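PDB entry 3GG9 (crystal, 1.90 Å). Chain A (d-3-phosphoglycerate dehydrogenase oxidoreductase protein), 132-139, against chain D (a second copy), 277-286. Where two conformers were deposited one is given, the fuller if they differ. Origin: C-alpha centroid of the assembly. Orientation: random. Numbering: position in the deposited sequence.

Chain A 132-139: SLKHGAWQ
Chain D 277-286: VFETEPILQG

A proline that follows a cis peptide bond lies over the indole of a tryptophan from the other copy: D:Pro282 CB sits 3.9 Å from the centroid of the five-membered ring of A:Trp138, 23° off the ring normal, a CH-pi contact over one face, with D:Pro282 CB only 3.6 Å from A:Trp138 CG. The proline ring is C-gamma exo, with phi/psi -61/155. A:Trp138 (phi/psi -83/126) points toward chain D and holds chi1 t (177°) and chi2 -100°, which carries its six-membered ring along the run from D:Pro282 to D:Phe278. Its CH2 atom lies 3.6 Å from D:Glu281 CG and 3.9 Å from D:Phe278 CD2, the latter at the indole edge, near its plane. D:Ile283 approaches obliquely: its backbone N is 3.7 Å from A:Trp138 CE3, and its CG1 is 3.7 Å from A:Trp138 CZ3. The tryptophan thus loses 120 Å² of the 436 Å² buried in total.

Chain D is extended through most of 277-284, without regular strand. D:Phe278 (chi1 m, chi2 -83°) points toward chain A. D:Glu281 (m, t, chi3 10°) folds back on its own stretch, its OE2 accepting a hydrogen bond from D:Phe278 N at 2.8 Å; this tie sets the carboxylate beside the phenylalanine backbone while the aliphatic CG meets the indole. D:Ile283 (p, t) leaves its backbone sideways, but its end comes nearer, and CG1 also packs 3.9 Å from A:Leu133 CD1 (A:Leu133 is t, p).

Chain A enters in a helix that begins earlier in the chain; A:His135 (-96/12) and A:Gly136 (91/0) then form the turn. A:Gly136 N donates a hydrogen bond to A:Leu133 O (3.1 Å), and A:Ala137 N one to A:Ser132 O (2.9 Å), closing the turn. Glycine suits these angles, since a CB would be jammed against the preceding carbonyl; it would also stand 3.5 Å from D:Gln285 OE1. The turn meets chain D where the A:Gly136 and D:Gln285 CA atoms are 4.7 Å apart; the A:Trp138 and D:Pro282 CA atoms are 6.0 Å apart, so the chains run antiparallel in register.

D:Gln285 (-61/-29; t, t, chi3 -4°) stretches along the turn. Its NE2 gives a weak hydrogen bond, 3.2 Å and 127°, to A:Lys134 O, and its CG lies 4.0 Å from A:Gly136 N. A water donates to A:Lys134 O at 2.8 Å and, weakly, to D:Gln285 O at 3.3 Å, a second link between the same residues.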

# COMPACT_ATOMS: atom_id res chain seq x y z
N SER A 132 -13.76 4.31 -5.21
CA SER A 132 -14.74 5.39 -5.14
C SER A 132 -14.48 6.48 -6.16
O SER A 132 -15.40 6.98 -6.78
CB SER A 132 -14.72 6.05 -3.78
OG SER A 132 -15.34 5.22 -2.82
N LEU A 133 -13.20 6.83 -6.32
CA LEU A 133 -12.78 7.89 -7.22
C LEU A 133 -13.04 7.53 -8.68
O LEU A 133 -13.41 8.39 -9.47
CB LEU A 133 -11.30 8.22 -7.00
CG LEU A 133 -10.74 9.41 -7.78
CD1 LEU A 133 -11.56 10.68 -7.50
CD2 LEU A 133 -9.25 9.62 -7.48
N LYS A 134 -12.89 6.25 -9.01
CA LYS A 134 -13.13 5.73 -10.35
C LYS A 134 -14.61 5.81 -10.71
O LYS A 134 -14.97 5.89 -11.89
CB LYS A 134 -12.65 4.29 -10.47
CG LYS A 134 -11.17 4.15 -10.76
CD LYS A 134 -10.67 2.78 -10.34
CE LYS A 134 -9.62 2.25 -11.29
NZ LYS A 134 -10.24 1.75 -12.55
N HIS A 135 -15.45 5.77 -9.68
CA HIS A 135 -16.90 5.89 -9.80
C HIS A 135 -17.39 7.31 -9.57
O HIS A 135 -18.59 7.54 -9.39
CB HIS A 135 -17.59 4.96 -8.80
CG HIS A 135 -17.66 3.54 -9.26
ND1 HIS A 135 -17.23 2.49 -8.48
CD2 HIS A 135 -18.13 3.00 -10.41
CE1 HIS A 135 -17.42 1.36 -9.14
NE2 HIS A 135 -17.96 1.64 -10.31
N GLY A 136 -16.46 8.26 -9.54
CA GLY A 136 -16.79 9.67 -9.47
C GLY A 136 -16.91 10.29 -8.09
O GLY A 136 -17.18 11.48 -7.97
N ALA A 137 -16.70 9.51 -7.03
CA ALA A 137 -16.83 10.05 -5.70
C ALA A 137 -15.47 10.55 -5.21
O ALA A 137 -14.53 9.77 -5.06
CB ALA A 137 -17.43 9.04 -4.74
N TRP A 138 -15.37 11.85 -4.96
CA TRP A 138 -14.12 12.44 -4.54
C TRP A 138 -13.91 12.29 -3.05
O TRP A 138 -14.76 12.70 -2.26
CB TRP A 138 -14.06 13.93 -4.92
CG TRP A 138 -12.81 14.62 -4.45
CD1 TRP A 138 -12.67 15.41 -3.35
CD2 TRP A 138 -11.52 14.60 -5.09
NE1 TRP A 138 -11.37 15.86 -3.25
CE2 TRP A 138 -10.65 15.37 -4.30
CE3 TRP A 138 -11.02 13.96 -6.23
CZ2 TRP A 138 -9.30 15.56 -4.64
CZ3 TRP A 138 -9.67 14.14 -6.56
CH2 TRP A 138 -8.83 14.94 -5.76
N GLN A 139 -12.76 11.71 -2.69
CA GLN A 139 -12.34 11.59 -1.29
C GLN A 139 -13.42 10.91 -0.42
O GLN A 139 -13.85 11.46 0.58
CB GLN A 139 -11.91 12.95 -0.74
CG GLN A 139 -11.02 12.90 0.49
CD GLN A 139 -10.44 14.24 0.83
OE1 GLN A 139 -10.84 14.87 1.81
NE2 GLN A 139 -9.47 14.69 0.03
N VAL D 277 -2.31 14.02 -6.44
CA VAL D 277 -2.58 15.45 -6.63
C VAL D 277 -2.89 15.78 -8.08
O VAL D 277 -2.29 15.21 -8.99
CB VAL D 277 -1.40 16.36 -6.14
CG1 VAL D 277 -1.35 16.38 -4.64
CG2 VAL D 277 -0.05 15.91 -6.74
N PHE D 278 -3.82 16.71 -8.30
CA PHE D 278 -4.35 17.01 -9.63
C PHE D 278 -4.49 18.52 -9.83
O PHE D 278 -4.59 19.27 -8.87
CB PHE D 278 -5.71 16.29 -9.86
CG PHE D 278 -5.64 14.81 -9.58
CD1 PHE D 278 -5.18 13.93 -10.55
CD2 PHE D 278 -5.99 14.30 -8.33
CE1 PHE D 278 -5.09 12.57 -10.28
CE2 PHE D 278 -5.89 12.94 -8.05
CZ PHE D 278 -5.43 12.08 -9.02
N GLU D 279 -4.47 18.93 -11.10
CA GLU D 279 -4.53 20.34 -11.48
C GLU D 279 -5.82 20.98 -10.98
O GLU D 279 -5.81 22.08 -10.43
CB GLU D 279 -4.42 20.49 -13.00
CG GLU D 279 -3.25 19.75 -13.64
CD GLU D 279 -1.95 20.55 -13.62
OE1 GLU D 279 -0.89 19.97 -13.93
OE2 GLU D 279 -1.99 21.76 -13.30
N THR D 280 -6.93 20.25 -11.13
CA THR D 280 -8.23 20.73 -10.72
C THR D 280 -8.81 19.68 -9.80
O THR D 280 -8.95 18.53 -10.19
CB THR D 280 -9.14 20.94 -11.97
OG1 THR D 280 -8.67 22.07 -12.70
CG2 THR D 280 -10.60 21.17 -11.57
N GLU D 281 -9.10 20.06 -8.56
CA GLU D 281 -9.71 19.14 -7.61
C GLU D 281 -11.00 19.74 -7.08
O GLU D 281 -11.04 20.95 -6.84
CB GLU D 281 -8.75 18.84 -6.45
CG GLU D 281 -7.51 18.08 -6.88
CD GLU D 281 -6.44 18.03 -5.79
OE1 GLU D 281 -6.73 18.43 -4.64
OE2 GLU D 281 -5.31 17.59 -6.09
N PRO D 282 -12.05 18.91 -6.89
CA PRO D 282 -12.22 17.50 -7.25
C PRO D 282 -12.12 17.25 -8.75
O PRO D 282 -12.35 18.17 -9.54
CB PRO D 282 -13.65 17.21 -6.79
CG PRO D 282 -13.90 18.16 -5.72
CD PRO D 282 -13.23 19.42 -6.18
N ILE D 283 -11.75 16.04 -9.14
CA ILE D 283 -11.72 15.68 -10.57
C ILE D 283 -13.04 15.08 -11.02
O ILE D 283 -13.89 14.72 -10.21
CB ILE D 283 -10.55 14.72 -10.95
CG1 ILE D 283 -10.52 13.48 -10.05
CG2 ILE D 283 -9.23 15.46 -10.97
CD1 ILE D 283 -9.49 12.44 -10.45
N LEU D 284 -13.21 14.99 -12.34
CA LEU D 284 -14.36 14.32 -12.92
C LEU D 284 -14.01 12.88 -13.28
O LEU D 284 -12.83 12.54 -13.43
CB LEU D 284 -14.88 15.09 -14.15
CG LEU D 284 -15.97 16.15 -13.97
CD1 LEU D 284 -17.21 15.58 -13.26
CD2 LEU D 284 -15.48 17.42 -13.27
N GLN D 285 -15.03 12.04 -13.40
CA GLN D 285 -14.88 10.61 -13.68
C GLN D 285 -14.17 10.33 -15.02
O GLN D 285 -13.48 9.31 -15.17
CB GLN D 285 -16.25 9.94 -13.64
CG GLN D 285 -16.22 8.44 -13.56
CD GLN D 285 -17.60 7.83 -13.44
OE1 GLN D 285 -18.61 8.54 -13.35
NE2 GLN D 285 -17.66 6.50 -13.43
N GLY D 286 -14.34 11.24 -15.98
CA GLY D 286 -13.73 11.12 -17.30
C GLY D 286 -12.32 11.69 -17.42
O GLY D 286 -11.82 11.86 -18.54
O HOH W 1 -13.17 6.23 -13.97